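Local structure of sensor protein PfeS (Pseudomonas aeruginosa, 3KYZ) at residues 24-27 / 28-31; 82-85 / 86-90; 106-109 / 110-113. The protein supplies the sensor domain, probably periplasmic, of a membrane histidine kinase that may activate its partner regulator PfeR by phosphorylation. All blocks are in the same frame, centred on the assembly; numbering follows the deposited sequence.

Interaction 1 (24-27 / 28-31)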
# COMPACT_ATOMS: atom_id res chain seq x y z
N ALA A 24 9.85 -10.16 12.76
CA ALA A 24 11.00 -9.74 11.97
C ALA A 24 11.83 -10.95 11.55
O ALA A 24 12.38 -10.98 10.45
CB ALA A 24 11.85 -8.74 12.73
N ASP A 25 11.92 -11.95 12.41
CA ASP A 25 12.68 -13.14 12.06
C ASP A 25 12.04 -13.85 10.86
O ASP A 25 12.75 -14.41 10.02
CB ASP A 25 12.82 -14.09 13.25
CG ASP A 25 13.52 -15.37 12.87
OD1 ASP A 25 14.77 -15.38 12.85
OD2 ASP A 25 12.83 -16.36 12.57
N TYR A 26 10.71 -13.84 10.78
CA TYR A 26 10.04 -14.41 9.62
C TYR A 26 10.44 -13.69 8.33
O TYR A 26 10.58 -14.33 7.28
CB TYR A 26 8.52 -14.35 9.76
CG TYR A 26 7.89 -15.42 10.65
CD1 TYR A 26 8.36 -16.73 10.65
CD2 TYR A 26 6.80 -15.11 11.45
CE1 TYR A 26 7.76 -17.70 11.45
CE2 TYR A 26 6.20 -16.06 12.26
CZ TYR A 26 6.68 -17.36 12.25
OH TYR A 26 6.07 -18.31 13.03
N ALA A 27 10.63 -12.37 8.40
CA ALA A 27 11.06 -11.61 7.22
C ALA A 27 12.47 -12.00 6.79
O ALA A 27 12.77 -12.07 5.59
CB ALA A 27 10.96 -10.10 7.46
N ARG A 28 13.33 -12.25 7.77
CA ARG A 28 14.68 -12.74 7.49
C ARG A 28 14.61 -14.10 6.80
O ARG A 28 15.30 -14.34 5.80
CB ARG A 28 15.51 -12.84 8.78
CG ARG A 28 16.92 -13.38 8.56
CD ARG A 28 17.57 -13.86 9.85
NE ARG A 28 16.78 -14.88 10.54
CZ ARG A 28 16.78 -16.17 10.22
NH1 ARG A 28 17.50 -16.62 9.21
NH2 ARG A 28 16.03 -17.03 10.92
N GLN A 29 13.76 -14.99 7.32
CA GLN A 29 13.57 -16.31 6.72
C GLN A 29 12.98 -16.19 5.31
O GLN A 29 13.37 -16.93 4.41
CB GLN A 29 12.63 -17.18 7.56
CG GLN A 29 13.15 -17.56 8.92
CD GLN A 29 12.20 -18.50 9.62
OE1 GLN A 29 11.68 -19.44 9.00
NE2 GLN A 29 11.96 -18.26 10.90
N ALA A 30 12.04 -15.27 5.14
CA ALA A 30 11.43 -15.04 3.83
C ALA A 30 12.49 -14.61 2.82
O ALA A 30 12.53 -15.13 1.69
CB ALA A 30 10.35 -13.97 3.93
N GLU A 31 13.32 -13.66 3.21
CA GLU A 31 14.39 -13.20 2.33
C GLU A 31 15.33 -14.34 1.98
O GLU A 31 15.75 -14.48 0.83
CB GLU A 31 15.18 -12.06 2.97
CG GLU A 31 16.29 -11.55 2.06
CD GLU A 31 17.03 -10.38 2.64
OE1 GLU A 31 17.13 -10.29 3.89
OE2 GLU A 31 17.52 -9.53 1.86
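D25 divides its carboxylate between two residues of the next turn of helix 17-53, R28 and Q29. R28 comes side-on, NE and NH2 both donating to D25 OD1 and both reaching it from the same face of the carboxylate; the NH2 bond of this salt bridge is the shorter, at 2.8 Å. The acceptor lies in the guanidinium plane, yet carboxylate and guanidinium are turned 50° apart, so the pair is not coplanar. D25 OD2 takes the Q29 NE2 donor at 2.7 Å, met nearly along its C-O axis. With D25 CG anti to the backbone N (chi1 176°), the carboxylate stands beside the carbonyl carbon, level with the following turn. This is the solvent side, where R28 NH1 also pairs with D32.

The packed side is largely apolar. A27 and A30 are buried, A27 on L114 of strand 113-117 and A30 on F45, farther along the same 17-53 helical segment; the polar exception is the Y26 hydroxyl, which bonds to E53 and K52. Regular i to i+4 bonds run beneath, such as A30 N to Y26 O at 2.8 Å. Three side-chain N-H bonds on one carboxylate would be expected to favour its ionised form and limit its rotation.

Interaction 2 (82-85 / 86-90)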
# COMPACT_ATOMS: atom_id res chain seq x y z
N PHE A 82 -2.69 -0.15 2.99
CA PHE A 82 -2.95 0.49 4.29
C PHE A 82 -2.26 -0.30 5.40
O PHE A 82 -2.86 -0.58 6.45
CB PHE A 82 -4.45 0.61 4.56
CG PHE A 82 -5.23 1.25 3.45
CD1 PHE A 82 -4.96 2.56 3.07
CD2 PHE A 82 -6.25 0.56 2.81
CE1 PHE A 82 -5.68 3.16 2.03
CE2 PHE A 82 -6.98 1.15 1.78
CZ PHE A 82 -6.69 2.45 1.39
N MSE A 83 -1.00 -0.64 5.15
CA MSE A 83 -0.26 -1.52 6.03
C MSE A 83 0.34 -0.81 7.23
O MSE A 83 0.34 0.43 7.29
CB MSE A 83 0.82 -2.26 5.24
CG MSE A 83 0.23 -3.08 4.09
SE MSE A 83 1.45 -4.42 3.40
CE MSE A 83 2.60 -3.30 2.33
N ARG A 84 0.84 -1.59 8.19
CA ARG A 84 1.50 -1.07 9.38
C ARG A 84 2.89 -1.68 9.51
O ARG A 84 3.09 -2.85 9.18
CB ARG A 84 0.70 -1.41 10.64
CG ARG A 84 -0.79 -1.15 10.56
CD ARG A 84 -1.09 0.34 10.42
NE ARG A 84 -0.82 1.05 11.66
CZ ARG A 84 -0.75 2.37 11.77
NH1 ARG A 84 -0.94 3.14 10.70
NH2 ARG A 84 -0.50 2.93 12.95
N LYS A 85 3.85 -0.89 10.00
CA LYS A 85 5.16 -1.44 10.35
C LYS A 85 5.14 -1.99 11.77
O LYS A 85 4.26 -1.65 12.57
CB LYS A 85 6.26 -0.39 10.19
CG LYS A 85 6.51 0.01 8.74
CD LYS A 85 7.76 0.87 8.64
CE LYS A 85 7.97 1.37 7.21
NZ LYS A 85 9.20 2.20 7.10
N LEU A 86 6.13 -2.83 12.08
CA LEU A 86 6.13 -3.56 13.35
C LEU A 86 6.07 -2.67 14.59
O LEU A 86 5.55 -3.10 15.63
CB LEU A 86 7.35 -4.48 13.44
CG LEU A 86 7.26 -5.75 12.59
CD1 LEU A 86 8.61 -6.45 12.52
CD2 LEU A 86 6.19 -6.69 13.14
N ASP A 87 6.62 -1.46 14.51
CA ASP A 87 6.65 -0.59 15.69
C ASP A 87 5.58 0.50 15.69
O ASP A 87 5.63 1.43 16.49
CB ASP A 87 8.04 0.01 15.90
CG ASP A 87 8.52 0.84 14.73
OD1 ASP A 87 7.94 0.72 13.63
OD2 ASP A 87 9.48 1.60 14.93
N TRP A 88 4.61 0.36 14.80
CA TRP A 88 3.51 1.32 14.73
C TRP A 88 2.34 0.85 15.58
O TRP A 88 2.20 -0.34 15.86
CB TRP A 88 3.04 1.48 13.28
CG TRP A 88 4.03 2.12 12.36
CD1 TRP A 88 5.32 2.50 12.65
CD2 TRP A 88 3.81 2.46 10.99
NE1 TRP A 88 5.91 3.06 11.54
CE2 TRP A 88 5.01 3.04 10.50
CE3 TRP A 88 2.73 2.33 10.12
CZ2 TRP A 88 5.14 3.49 9.19
CZ3 TRP A 88 2.86 2.77 8.81
CH2 TRP A 88 4.06 3.35 8.36
N PRO A 89 1.47 1.78 16.00
CA PRO A 89 0.27 1.37 16.72
C PRO A 89 -0.56 0.38 15.90
O PRO A 89 -0.64 0.52 14.68
CB PRO A 89 -0.51 2.68 16.91
CG PRO A 89 0.52 3.76 16.76
CD PRO A 89 1.53 3.24 15.78
N MSE A 90 -1.17 -0.60 16.56
CA MSE A 90 -1.95 -1.65 15.91
C MSE A 90 -3.39 -1.66 16.41
O MSE A 90 -3.62 -1.59 17.62
CB MSE A 90 -1.36 -3.02 16.20
CG MSE A 90 0.08 -3.18 15.80
SE MSE A 90 0.24 -3.94 14.03
CE MSE A 90 2.14 -3.57 13.76
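The chain at K85 to W88 folds into a type I beta turn: L86 and D87 occupy the two corner positions, and W88 N returns to K85 O at 3.0 Å with a nearly straight N-H (163°). Before the turn, residues 83-85 are extended, and R84 makes backbone hydrogen bonds with Y100 and S102 of strand 100-104.

The turn swings the W88 indole back over the preceding residues. K85 CB lies 3.6 Å from the centroid of the five-membered ring and only 9° off its normal, a CH-pi contact over the face. The lysine chain continues across the indole, with CD 3.7 Å from W88 CZ2; K85 CG lies anti to the carbonyl carbon and the chain stays extended beyond it. Elsewhere on the six-membered ring, W88 CE3 meets one face of the R84 guanidinium, toward its rim and 3.7 Å above its plane. The planes are 66° apart, which excludes a parallel stack.

R84 bends at chi2 and chi3, folding its head back to P89 O. NE and NH2 grip this single carbonyl oxygen side-on, at 3.1 and 3.0 Å, and the oxygen lies close to the guanidinium plane. NE approaches nearly along the C=O axis, whereas NH2 comes in at a wider slant. L86 turns to the other side and packs on L23 and A24 of helix 17-53.

F82 of the second subunit meets W88 edge-to-face, so this turn belongs to the dimer interface. Two N-H bonds to one carbonyl should restrain the guanidinium's rotation, though a neutral acceptor would probably not offset its positive charge; the contacts on the indole are non-polar or aromatic in kind, probably with a large dispersion component.

Interaction 3 (106-109 / 110-113)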
# COMPACT_ATOMS: atom_id res chain seq x y z
N PRO A 106 15.47 -7.89 5.49
CA PRO A 106 16.49 -7.16 6.26
C PRO A 106 17.82 -6.93 5.54
O PRO A 106 18.43 -5.87 5.70
CB PRO A 106 16.69 -8.05 7.50
CG PRO A 106 16.29 -9.43 7.04
CD PRO A 106 15.13 -9.18 6.11
N GLY A 107 18.26 -7.89 4.73
CA GLY A 107 19.53 -7.75 4.04
C GLY A 107 19.47 -6.76 2.89
O GLY A 107 20.34 -5.90 2.74
N HIS A 108 18.44 -6.90 2.07
CA HIS A 108 18.27 -6.03 0.91
C HIS A 108 16.80 -5.63 0.81
O HIS A 108 16.04 -6.24 0.07
CB HIS A 108 18.74 -6.73 -0.36
CG HIS A 108 20.22 -6.98 -0.40
ND1 HIS A 108 21.13 -5.99 -0.67
CD2 HIS A 108 20.94 -8.11 -0.19
CE1 HIS A 108 22.35 -6.49 -0.64
NE2 HIS A 108 22.26 -7.78 -0.34
N PRO A 109 16.41 -4.59 1.56
CA PRO A 109 15.01 -4.15 1.61
C PRO A 109 14.49 -3.78 0.22
O PRO A 109 13.29 -3.88 -0.03
CB PRO A 109 15.05 -2.91 2.50
CG PRO A 109 16.31 -3.01 3.27
CD PRO A 109 17.28 -3.81 2.45
N GLU A 110 15.39 -3.34 -0.66
CA GLU A 110 14.97 -2.95 -2.00
C GLU A 110 14.51 -4.14 -2.85
O GLU A 110 13.89 -3.95 -3.90
CB GLU A 110 16.07 -2.16 -2.72
CG GLU A 110 17.20 -3.00 -3.32
CD GLU A 110 18.23 -3.45 -2.30
OE1 GLU A 110 17.99 -3.33 -1.08
OE2 GLU A 110 19.30 -3.94 -2.72
N GLN A 111 14.80 -5.36 -2.41
CA GLN A 111 14.42 -6.55 -3.16
C GLN A 111 13.01 -7.04 -2.83
O GLN A 111 12.39 -7.77 -3.60
CB GLN A 111 15.43 -7.68 -2.96
CG GLN A 111 16.78 -7.42 -3.61
CD GLN A 111 17.77 -8.53 -3.34
OE1 GLN A 111 17.39 -9.65 -2.99
NE2 GLN A 111 19.05 -8.24 -3.50
N GLY A 112 12.50 -6.66 -1.67
CA GLY A 112 11.16 -7.06 -1.32
C GLY A 112 10.84 -7.00 0.15
O GLY A 112 11.61 -6.48 0.96
N ARG A 113 9.67 -7.53 0.49
CA ARG A 113 9.21 -7.51 1.87
C ARG A 113 8.31 -8.70 2.14
O ARG A 113 7.75 -9.30 1.21
CB ARG A 113 8.44 -6.22 2.14
CG ARG A 113 7.09 -6.15 1.43
CD ARG A 113 6.42 -4.80 1.64
NE ARG A 113 7.02 -3.76 0.79
CZ ARG A 113 6.88 -2.45 0.98
NH1 ARG A 113 6.17 -1.99 2.00
NH2 ARG A 113 7.45 -1.60 0.13
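A tight reversal in the loop joining antiparallel strands 100-104 and 113-117 brings H108 against E110 and Q111. Its backbone closure is the bond from Q111 N to H108 O, 2.9 Å long with an N-H angle of 162°. P109 and E110 occupy the corners, both with helix-like backbone angles that fit a type I turn. One residue on, G112 N reaches P109 O at 3.3 Å, a weak bond that continues the same curl toward strand 113-117.

Two polar side chains come back alongside the imidazole. Q111 runs the same way as H108, its amide only 4° from parallel to the ring, and NE2 lies 3.5 Å from H108 CG; the approach is oblique. E110 also runs alongside H108, but its carboxylate is turned 78° from the ring, and OE2 makes a weak, bent bond of 3.4 Å with H108 ND1. For E110, CG lies between the backbone N and carbonyl carbon and the chain bends again at chi2, which folds the acid back over the turn. E110 OE1 consequently lies 3.6 Å from P109 CD.

Most of this contact is at the surface, but the loop is tied to helix 17-53 through E31, whose two carboxylate oxygens accept the backbone N-H groups of G107 and H108. Q111 also rests on W34 of that helix. G112 adopts a backbone conformation accessible mainly to glycine, and it pairs through its backbone with F105. Proline at the second position of a type I turn is common; here the turn sits within the longer loop of a beta hairpin formed by strands 100-104 and 113-117, with the G112 to F105 pair at the sheet end.

Overall arrangement
Interactions 1 and 3 lie about 10 Å apart between centres and are joined directly by E31, a residue of the helix that bonds to the hairpin loop, while P106 packs on R28. Interaction 2 is farther off, about 17 Å from interaction 1 and 18 Å from interaction 3, and meets them by packing alone, the selenomethionine methyl of M83 lying beside the R113 guanidinium. Interactions 1 and 2 are partly buried; interaction 3 is largely surface. Interactions 1 and 3 set helix 17-53 against the sheet and its hairpin loop, whereas 82-90 links strand 100-104 to the second subunit. Their chemistry follows: charge pairing on a helix exterior, an indole beside a carbonyl-bound arginine, and weak polar contacts over a backbone turn.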